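Local coordinates for protein putative phosphosugar isomerases (Salmonella typhimurium LT2, PDB 3FKJ) that probably binds phosphorylated sugars or related carbohydrate derivatives and may isomerise them, as a putative phosphosugar isomerase built on the SIS fold, at residues L87-Q98 with K115-Q125; D135-A143 with Q153-L162. One frame throughout, in Å; residues are numbered along the deposited sequence.

Contact 1. Residues L87-Q98 with K115-Q125; sequences LGKNSVVILASQ and KGAATIGLVYQ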
loop_
_atom_site.group_PDB
_atom_site.type_symbol
_atom_site.label_atom_id
_atom_site.label_comp_id
_atom_site.label_asym_id
_atom_site.label_seq_id
_atom_site.Cartn_x
_atom_site.Cartn_y
_atom_site.Cartn_z
ATOM N N LEU A 87 16.297 10.600 -2.023
ATOM C CA LEU A 87 17.260 9.841 -1.206
ATOM C C LEU A 87 18.656 10.498 -1.189
ATOM O O LEU A 87 19.228 10.797 -2.240
ATOM C CB LEU A 87 17.351 8.390 -1.697
ATOM C CG LEU A 87 18.232 7.427 -0.888
ATOM C CD1 LEU A 87 17.598 7.049 0.452
ATOM C CD2 LEU A 87 18.504 6.183 -1.740
ATOM N N GLY A 88 19.220 10.693 -0.002
ATOM C CA GLY A 88 20.547 11.266 0.102
ATOM C C GLY A 88 21.111 11.337 1.511
ATOM O O GLY A 88 20.736 10.552 2.381
ATOM N N LYS A 89 22.005 12.308 1.703
ATOM C CA LYS A 89 22.853 12.451 2.886
ATOM C C LYS A 89 22.119 12.411 4.193
ATOM O O LYS A 89 22.622 11.833 5.148
ATOM C CB LYS A 89 23.568 13.791 2.851
ATOM C CG LYS A 89 24.964 13.788 2.264
ATOM C CD LYS A 89 25.451 15.242 2.032
ATOM C CE LYS A 89 24.978 16.228 3.133
ATOM N NZ LYS A 89 25.752 17.513 3.150
ATOM N N ASN A 90 20.949 13.056 4.223
ATOM C CA ASN A 90 20.107 13.177 5.426
ATOM C C ASN A 90 18.883 12.248 5.442
ATOM O O ASN A 90 17.870 12.518 6.098
ATOM C CB ASN A 90 19.699 14.639 5.590
ATOM C CG ASN A 90 20.904 15.549 5.814
ATOM O OD1 ASN A 90 21.761 15.287 6.672
ATOM N ND2 ASN A 90 20.987 16.604 5.022
ATOM N N SER A 91 19.001 11.143 4.710
ATOM C CA SER A 91 18.033 10.052 4.721
ATOM C C SER A 91 18.560 8.894 5.556
ATOM O O SER A 91 19.759 8.706 5.681
ATOM C CB SER A 91 17.771 9.519 3.301
ATOM O OG SER A 91 17.351 10.530 2.399
ATOM N N VAL A 92 17.632 8.138 6.122
ATOM C CA VAL A 92 17.891 6.864 6.775
ATOM C C VAL A 92 17.050 5.808 6.063
ATOM O O VAL A 92 15.849 5.998 5.792
ATOM C CB VAL A 92 17.562 6.908 8.285
ATOM C CG1 VAL A 92 17.676 5.516 8.897
ATOM C CG2 VAL A 92 18.483 7.954 9.003
ATOM N N VAL A 93 17.701 4.727 5.679
ATOM C CA VAL A 93 17.024 3.625 4.990
ATOM C C VAL A 93 17.127 2.407 5.898
ATOM O O VAL A 93 18.218 1.999 6.307
ATOM C CB VAL A 93 17.590 3.355 3.569
ATOM C CG1 VAL A 93 16.825 2.177 2.894
ATOM C CG2 VAL A 93 17.533 4.638 2.715
ATOM N N ILE A 94 15.968 1.869 6.257
ATOM C CA ILE A 94 15.895 0.774 7.193
ATOM C C ILE A 94 15.405 -0.433 6.426
ATOM O O ILE A 94 14.302 -0.427 5.873
ATOM C CB ILE A 94 14.974 1.085 8.396
ATOM C CG1 ILE A 94 15.360 2.427 9.005
ATOM C CG2 ILE A 94 14.989 -0.093 9.424
ATOM C CD1 ILE A 94 14.414 2.922 10.109
ATOM N N LEU A 95 16.268 -1.454 6.381
ATOM C CA LEU A 95 16.029 -2.662 5.603
ATOM C C LEU A 95 15.928 -3.906 6.508
ATOM O O LEU A 95 16.501 -3.935 7.580
ATOM C CB LEU A 95 17.119 -2.795 4.536
ATOM C CG LEU A 95 17.408 -1.514 3.732
ATOM C CD1 LEU A 95 18.748 -0.882 4.107
ATOM C CD2 LEU A 95 17.371 -1.844 2.235
ATOM N N ALA A 96 15.124 -4.877 6.097
ATOM C CA ALA A 96 14.993 -6.156 6.791
ATOM C C ALA A 96 15.091 -7.299 5.802
ATOM O O ALA A 96 14.639 -7.207 4.658
ATOM C CB ALA A 96 13.710 -6.255 7.551
ATOM N N SER A 97 15.716 -8.380 6.248
ATOM C CA SER A 97 15.795 -9.644 5.497
ATOM C C SER A 97 16.071 -10.735 6.532
ATOM O O SER A 97 17.062 -10.626 7.282
ATOM C CB SER A 97 16.968 -9.614 4.489
ATOM O OG SER A 97 16.987 -10.786 3.673
ATOM N N GLN A 98 15.224 -11.767 6.571
ATOM C CA GLN A 98 15.402 -12.916 7.490
ATOM C C GLN A 98 16.820 -13.594 7.458
ATOM O O GLN A 98 17.611 -13.482 8.412
ATOM C CB GLN A 98 14.294 -13.951 7.245
ATOM C CG GLN A 98 14.338 -15.199 8.188
ATOM C CD GLN A 98 13.733 -14.952 9.573
ATOM O OE1 GLN A 98 13.180 -13.876 9.853
ATOM N NE2 GLN A 98 13.815 -15.958 10.438
ATOM N N LYS A 115 24.106 6.540 -2.316
ATOM C CA LYS A 115 23.418 7.834 -2.326
ATOM C C LYS A 115 23.759 8.698 -1.113
ATOM O O LYS A 115 23.446 9.893 -1.084
ATOM C CB LYS A 115 21.898 7.591 -2.373
ATOM C CG LYS A 115 21.190 7.896 -3.686
ATOM C CD LYS A 115 21.799 7.307 -4.924
ATOM C CE LYS A 115 21.049 7.887 -6.126
ATOM N NZ LYS A 115 21.416 7.321 -7.458
ATOM N N GLY A 116 24.404 8.109 -0.116
ATOM C CA GLY A 116 24.830 8.835 1.084
ATOM C C GLY A 116 23.910 8.664 2.287
ATOM O O GLY A 116 24.135 9.272 3.323
ATOM N N ALA A 117 22.881 7.830 2.153
ATOM C CA ALA A 117 21.935 7.555 3.245
ATOM C C ALA A 117 22.591 6.673 4.303
ATOM O O ALA A 117 23.469 5.849 3.971
ATOM C CB ALA A 117 20.679 6.881 2.706
ATOM N N ALA A 118 22.210 6.869 5.569
ATOM C CA ALA A 118 22.492 5.873 6.596
ATOM C C ALA A 118 21.596 4.673 6.374
ATOM O O ALA A 118 20.393 4.826 6.059
ATOM C CB ALA A 118 22.307 6.424 7.990
ATOM N N THR A 119 22.172 3.483 6.545
ATOM C CA THR A 119 21.432 2.242 6.400
ATOM C C THR A 119 21.371 1.487 7.748
ATOM O O THR A 119 22.360 1.372 8.421
ATOM C CB THR A 119 22.051 1.342 5.296
ATOM O OG1 THR A 119 23.448 1.168 5.553
ATOM C CG2 THR A 119 21.871 1.949 3.935
ATOM N N ILE A 120 20.176 1.034 8.140
ATOM C CA ILE A 120 20.002 0.154 9.312
ATOM C C ILE A 120 19.462 -1.169 8.772
ATOM O O ILE A 120 18.394 -1.207 8.127
ATOM C CB ILE A 120 19.004 0.721 10.364
ATOM C CG1 ILE A 120 19.412 2.130 10.855
ATOM C CG2 ILE A 120 18.856 -0.243 11.548
ATOM C CD1 ILE A 120 18.360 2.806 11.732
ATOM N N GLY A 121 20.195 -2.243 9.029
ATOM C CA GLY A 121 19.821 -3.574 8.565
ATOM C C GLY A 121 19.330 -4.444 9.697
ATOM O O GLY A 121 20.070 -4.669 10.671
ATOM N N LEU A 122 18.088 -4.939 9.564
ATOM C CA LEU A 122 17.526 -5.943 10.489
ATOM C C LEU A 122 17.711 -7.347 9.880
ATOM O O LEU A 122 17.261 -7.617 8.747
ATOM C CB LEU A 122 16.036 -5.664 10.745
ATOM C CG LEU A 122 15.560 -4.515 11.647
ATOM C CD1 LEU A 122 16.052 -3.167 11.170
ATOM C CD2 LEU A 122 14.051 -4.523 11.633
ATOM N N VAL A 123 18.398 -8.226 10.607
ATOM C CA VAL A 123 18.661 -9.596 10.134
ATOM C C VAL A 123 18.347 -10.585 11.242
ATOM O O VAL A 123 18.373 -10.240 12.411
ATOM C CB VAL A 123 20.146 -9.809 9.672
ATOM C CG1 VAL A 123 20.544 -8.819 8.583
ATOM C CG2 VAL A 123 21.126 -9.744 10.860
ATOM N N TYR A 124 18.008 -11.804 10.866
ATOM C CA TYR A 124 17.912 -12.888 11.837
ATOM C C TYR A 124 19.274 -13.609 11.915
ATOM O O TYR A 124 19.780 -13.911 13.003
ATOM C CB TYR A 124 16.784 -13.856 11.472
ATOM C CG TYR A 124 16.756 -15.096 12.348
ATOM C CD1 TYR A 124 16.535 -14.998 13.714
ATOM C CD2 TYR A 124 16.948 -16.356 11.806
ATOM C CE1 TYR A 124 16.504 -16.115 14.523
ATOM C CE2 TYR A 124 16.927 -17.492 12.609
ATOM C CZ TYR A 124 16.701 -17.363 13.970
ATOM O OH TYR A 124 16.674 -18.479 14.780
ATOM N N GLN A 125 19.851 -13.852 10.737
ATOM C CA GLN A 125 21.151 -14.491 10.580
ATOM C C GLN A 125 22.238 -13.431 10.417
ATOM O O GLN A 125 22.197 -12.684 9.441
ATOM C CB GLN A 125 21.139 -15.355 9.315
ATOM C CG GLN A 125 20.244 -16.582 9.381
ATOM C CD GLN A 125 20.949 -17.775 10.035
ATOM O OE1 GLN A 125 22.157 -17.723 10.337
ATOM N NE2 GLN A 125 20.195 -18.850 10.265
#

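Contact 2. Residues D135-A143 with Q153-L162; sequences DYIIEYQWA and QQKAAYSLWL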
loop_
_atom_site.group_PDB
_atom_site.type_symbol
_atom_site.label_atom_id
_atom_site.label_comp_id
_atom_site.label_asym_id
_atom_site.label_seq_id
_atom_site.Cartn_x
_atom_site.Cartn_y
_atom_site.Cartn_z
ATOM N N ASP A 135 25.107 0.109 7.728
ATOM C CA ASP A 135 25.959 0.901 8.631
ATOM C C ASP A 135 25.733 0.412 10.047
ATOM O O ASP A 135 26.652 0.407 10.849
ATOM C CB ASP A 135 25.646 2.417 8.572
ATOM C CG ASP A 135 25.920 3.030 7.214
ATOM O OD1 ASP A 135 26.907 2.603 6.581
ATOM O OD2 ASP A 135 25.170 3.948 6.789
ATOM N N TYR A 136 24.486 0.047 10.347
ATOM C CA TYR A 136 24.115 -0.468 11.655
ATOM C C TYR A 136 23.321 -1.744 11.442
ATOM O O TYR A 136 22.515 -1.821 10.510
ATOM C CB TYR A 136 23.294 0.566 12.428
ATOM C CG TYR A 136 23.894 1.966 12.476
ATOM C CD1 TYR A 136 23.653 2.890 11.450
ATOM C CD2 TYR A 136 24.715 2.370 13.561
ATOM C CE1 TYR A 136 24.209 4.164 11.484
ATOM C CE2 TYR A 136 25.267 3.650 13.603
ATOM C CZ TYR A 136 25.023 4.546 12.564
ATOM O OH TYR A 136 25.565 5.821 12.632
ATOM N N ILE A 137 23.553 -2.729 12.301
ATOM C CA ILE A 137 22.951 -4.058 12.200
ATOM C C ILE A 137 22.171 -4.399 13.473
ATOM O O ILE A 137 22.693 -4.274 14.563
ATOM C CB ILE A 137 24.022 -5.169 11.992
ATOM C CG1 ILE A 137 24.819 -4.917 10.705
ATOM C CG2 ILE A 137 23.344 -6.539 11.932
ATOM C CD1 ILE A 137 26.234 -5.510 10.709
ATOM N N ILE A 138 20.932 -4.838 13.322
ATOM C CA ILE A 138 20.143 -5.342 14.432
ATOM C C ILE A 138 19.880 -6.817 14.168
ATOM O O ILE A 138 19.370 -7.181 13.122
ATOM C CB ILE A 138 18.816 -4.581 14.579
ATOM C CG1 ILE A 138 19.078 -3.146 15.098
ATOM C CG2 ILE A 138 17.878 -5.346 15.510
ATOM C CD1 ILE A 138 18.287 -2.024 14.396
ATOM N N GLU A 139 20.252 -7.671 15.109
ATOM C CA GLU A 139 19.888 -9.074 15.022
ATOM C C GLU A 139 18.612 -9.241 15.811
ATOM O O GLU A 139 18.635 -9.253 17.049
ATOM C CB GLU A 139 20.980 -9.947 15.585
ATOM C CG GLU A 139 22.205 -9.981 14.693
ATOM C CD GLU A 139 23.383 -10.594 15.384
ATOM O OE1 GLU A 139 23.257 -11.760 15.800
ATOM O OE2 GLU A 139 24.408 -9.904 15.503
ATOM N N TYR A 140 17.488 -9.281 15.101
ATOM C CA TYR A 140 16.205 -9.406 15.759
ATOM C C TYR A 140 16.032 -10.853 16.138
ATOM O O TYR A 140 16.720 -11.721 15.612
ATOM C CB TYR A 140 15.040 -8.914 14.886
ATOM C CG TYR A 140 14.864 -9.593 13.551
ATOM C CD1 TYR A 140 14.237 -10.825 13.444
ATOM C CD2 TYR A 140 15.276 -8.974 12.376
ATOM C CE1 TYR A 140 14.053 -11.433 12.220
ATOM C CE2 TYR A 140 15.086 -9.574 11.137
ATOM C CZ TYR A 140 14.485 -10.807 11.066
ATOM O OH TYR A 140 14.278 -11.405 9.832
ATOM N N GLN A 141 15.091 -11.111 17.032
ATOM C CA GLN A 141 14.768 -12.463 17.423
ATOM C C GLN A 141 13.548 -13.029 16.706
ATOM O O GLN A 141 12.622 -12.309 16.309
ATOM C CB GLN A 141 14.583 -12.504 18.920
ATOM C CG GLN A 141 15.837 -12.059 19.629
ATOM C CD GLN A 141 16.018 -12.782 20.880
ATOM O OE1 GLN A 141 15.545 -12.347 21.908
ATOM N NE2 GLN A 141 16.644 -13.941 20.808
ATOM N N TRP A 142 13.584 -14.342 16.541
ATOM C CA TRP A 142 12.573 -15.073 15.826
ATOM C C TRP A 142 12.548 -16.528 16.302
ATOM O O TRP A 142 13.581 -17.120 16.514
ATOM C CB TRP A 142 12.891 -15.031 14.330
ATOM C CG TRP A 142 11.986 -15.887 13.518
ATOM C CD1 TRP A 142 10.774 -15.532 12.985
ATOM C CD2 TRP A 142 12.204 -17.260 13.148
ATOM N NE1 TRP A 142 10.232 -16.595 12.298
ATOM C CE2 TRP A 142 11.084 -17.667 12.380
ATOM C CE3 TRP A 142 13.240 -18.174 13.374
ATOM C CZ2 TRP A 142 10.965 -18.961 11.849
ATOM C CZ3 TRP A 142 13.122 -19.469 12.848
ATOM C CH2 TRP A 142 11.990 -19.844 12.097
ATOM N N ALA A 143 11.351 -17.073 16.471
ATOM C CA ALA A 143 11.130 -18.517 16.539
ATOM C C ALA A 143 9.840 -18.891 15.806
ATOM O O ALA A 143 8.940 -18.077 15.660
ATOM C CB ALA A 143 11.051 -18.989 17.967
ATOM N N GLN A 153 11.537 -7.988 20.937
ATOM C CA GLN A 153 12.752 -8.119 20.098
ATOM C C GLN A 153 12.513 -8.753 18.725
ATOM O O GLN A 153 13.454 -9.015 17.963
ATOM C CB GLN A 153 13.773 -8.957 20.820
ATOM C CG GLN A 153 14.202 -8.369 22.106
ATOM C CD GLN A 153 15.340 -9.121 22.651
ATOM O OE1 GLN A 153 16.366 -9.262 21.985
ATOM N NE2 GLN A 153 15.173 -9.660 23.864
ATOM N N GLN A 154 11.256 -8.956 18.392
ATOM C CA GLN A 154 10.916 -9.398 17.045
ATOM C C GLN A 154 10.972 -8.294 15.990
ATOM O O GLN A 154 10.934 -7.097 16.297
ATOM C CB GLN A 154 9.572 -10.120 17.062
ATOM C CG GLN A 154 9.654 -11.475 17.808
ATOM C CD GLN A 154 8.291 -12.076 18.036
ATOM O OE1 GLN A 154 7.286 -11.377 18.028
ATOM N NE2 GLN A 154 8.249 -13.354 18.241
ATOM N N LYS A 155 11.125 -8.738 14.747
ATOM C CA LYS A 155 11.355 -7.858 13.573
ATOM C C LYS A 155 10.389 -6.684 13.514
ATOM O O LYS A 155 10.826 -5.561 13.385
ATOM C CB LYS A 155 11.237 -8.668 12.284
ATOM C CG LYS A 155 11.624 -7.940 11.008
ATOM C CD LYS A 155 11.613 -8.868 9.785
ATOM C CE LYS A 155 10.228 -9.272 9.315
ATOM N NZ LYS A 155 10.310 -10.446 8.364
ATOM N N ALA A 156 9.081 -6.941 13.634
ATOM C CA ALA A 156 8.086 -5.872 13.547
ATOM C C ALA A 156 8.167 -4.940 14.737
ATOM O O ALA A 156 7.976 -3.720 14.570
ATOM C CB ALA A 156 6.662 -6.444 13.405
ATOM N N ALA A 157 8.448 -5.500 15.932
ATOM C CA ALA A 157 8.637 -4.700 17.139
ATOM C C ALA A 157 9.743 -3.635 16.939
ATOM O O ALA A 157 9.611 -2.510 17.376
ATOM C CB ALA A 157 8.964 -5.592 18.333
ATOM N N TYR A 158 10.840 -4.018 16.290
ATOM C CA TYR A 158 11.965 -3.106 16.059
ATOM C C TYR A 158 11.581 -1.941 15.140
ATOM O O TYR A 158 12.137 -0.850 15.255
ATOM C CB TYR A 158 13.169 -3.875 15.507
ATOM C CG TYR A 158 14.162 -4.337 16.563
ATOM C CD1 TYR A 158 15.081 -3.457 17.117
ATOM C CD2 TYR A 158 14.190 -5.647 16.990
ATOM C CE1 TYR A 158 16.017 -3.883 18.063
ATOM C CE2 TYR A 158 15.096 -6.069 17.936
ATOM C CZ TYR A 158 16.004 -5.181 18.477
ATOM O OH TYR A 158 16.904 -5.629 19.408
ATOM N N SER A 159 10.605 -2.156 14.258
ATOM C CA SER A 159 10.110 -1.056 13.435
ATOM C C SER A 159 9.553 0.025 14.366
ATOM O O SER A 159 9.733 1.209 14.098
ATOM C CB SER A 159 9.059 -1.494 12.381
ATOM O OG SER A 159 7.777 -1.744 12.940
ATOM N N LEU A 160 8.901 -0.385 15.464
ATOM C CA LEU A 160 8.244 0.581 16.342
ATOM C C LEU A 160 9.273 1.215 17.271
ATOM O O LEU A 160 9.215 2.407 17.526
ATOM C CB LEU A 160 7.076 -0.047 17.117
ATOM C CG LEU A 160 6.240 0.921 17.993
ATOM C CD1 LEU A 160 5.686 2.120 17.253
ATOM C CD2 LEU A 160 5.139 0.193 18.703
ATOM N N TRP A 161 10.233 0.412 17.754
ATOM C CA TRP A 161 11.350 0.934 18.572
ATOM C C TRP A 161 12.135 2.017 17.810
ATOM O O TRP A 161 12.413 3.086 18.338
ATOM C CB TRP A 161 12.315 -0.185 18.994
ATOM C CG TRP A 161 11.828 -1.073 20.130
ATOM C CD1 TRP A 161 11.553 -2.392 20.059
ATOM C CD2 TRP A 161 11.591 -0.682 21.492
ATOM N NE1 TRP A 161 11.158 -2.872 21.290
ATOM C CE2 TRP A 161 11.162 -1.838 22.190
ATOM C CE3 TRP A 161 11.691 0.530 22.187
ATOM C CZ2 TRP A 161 10.853 -1.827 23.563
ATOM C CZ3 TRP A 161 11.358 0.548 23.545
ATOM C CH2 TRP A 161 10.939 -0.623 24.215
ATOM N N LEU A 162 12.525 1.699 16.581
ATOM C CA LEU A 162 13.311 2.621 15.740
ATOM C C LEU A 162 12.503 3.867 15.415
ATOM O O LEU A 162 13.001 4.987 15.535
ATOM C CB LEU A 162 13.737 1.923 14.445
ATOM C CG LEU A 162 14.816 0.870 14.643
ATOM C CD1 LEU A 162 14.930 -0.098 13.404
ATOM C CD2 LEU A 162 16.084 1.582 14.940
HETATM O O HOH W 1 17.091 -8.273 19.682
HETATM O O HOH W 2 11.110 -11.649 14.358
#

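Contact 1. Residues L87-Q98 with K115-Q125
K115 meets L87 where helix 103-115 ends. The two side chains cross at about a right angle, with L87 CD2 3.7 Å from K115 CB. G116 follows with positive phi and closes the helix in a Schellman motif. Its carbonyl faces the turn G88-S91, and K89 CA lies 3.5 Å from G116 O. A117 CB touches two methyls, L87 CD1 and V93 CG2.

From A118 the two chains run parallel and in register, V92 beside A118 through A96 beside L122. A118 N donates to S91 O in a somewhat bent bond, 143° at the hydrogen. A118 O takes V93 N at 2.7 Å. T119 CB lies near L95 CD1, while its hydroxyl bonds to Y133 and D135. I120 gives its N to V93 O and receives L95 N. Its CD1 reaches V92 CG1 and lies 4.1 Å from I94 CG1; I94 and I120 point the same way. G121 brings only backbone up to L95. L122 N bonds to L95 O at 2.7 Å, nearly straight at 175°. L122 CD1 touches I94 CG2, the branch set anti to the I94 backbone N.

Beyond the strands, Q98 O accepts from both Y124 N and Q125 N, the first on a lone pair. The Q98 amide lies alongside the Y124 ring, their planes 20° apart, with Q98 NE2 3.4 Å from Y124 CD2. Q98 OE1 bonds to Y140.

The pair forms the two strands of a right-handed beta-alpha-beta crossover. Helix 103-115 covers V93, L95 and T119. Strand 42-47 flanks 91-97, and strand 136-139 flanks 118-123.

Contact 2. Residues D135-A143 with Q153-L162
I138 and Y158 meet in an apolar contact. I138 CG2 stands over the centre of the Y158 ring, 3.5 Å from its centroid and 13° off the normal, a CH-pi contact. The other branch of I138 goes to L162, where the two CD1 atoms meet tip to tip at 4.0 Å. Y140 CB also packs against Y158 CD2.

A second CH-pi contact joins Y140 and K155. K155 CB lies over the ring centre, and the chain then runs along the ring until CD is 3.7 Å from Y140 OH. The Y140 ring is brought there by chi1 of 58°, which sets CG between the backbone N and the carbonyl carbon. The polar ends have partners outside the pair: Y140 OH bonds to Q98, and K155 NZ to S51.

One direct hydrogen bond links the backbones. Q141 N donates to Q153 O at 2.8 Å, nearly straight at the hydrogen, but from above the carbonyl plane. Q154 adds a CA-H...O contact to Q141 O. A bound thiocyanate ion, probably from crystallisation, lies near the Q154 side chain.

Two waters bridge the segments. One donates to E139 O and Q153 OE1 and also bonds to Y158 OH, at the edge of that ring. It thus ties the strand end to two side chains of 153-162. The other donates to Q141 O and accepts from K155 N at 2.9 Å.

The arrangement is a helix whose N-terminal part packs against an edge strand and the residues that follow it. In this chain 136-139 is an outermost strand of the parallel five-stranded sheet, in the alpha/beta sandwich of a SIS domain.

In the fold
Following the chain from the N terminus, helix 22-35 and strands 42-47 and 70-75 come before contact 1. Contact 1 then closes the beta-alpha-beta loop that runs through helix 103-115. Contact 2 opens later and closes a short loop of nine residues without helix or strand. The two are in series and neither encloses the other. They share one sheet, because strands 118-123 and 136-139 are neighbours, joined by a probable hydrogen bond from G121 N to Y136 O. I120 CG2 packs on I138 CD1, which joins the apolar side chains of the two contacts. Contact 1 thus joins inner strands, and contact 2 ties one outermost strand, 136-139, to helix 155-170.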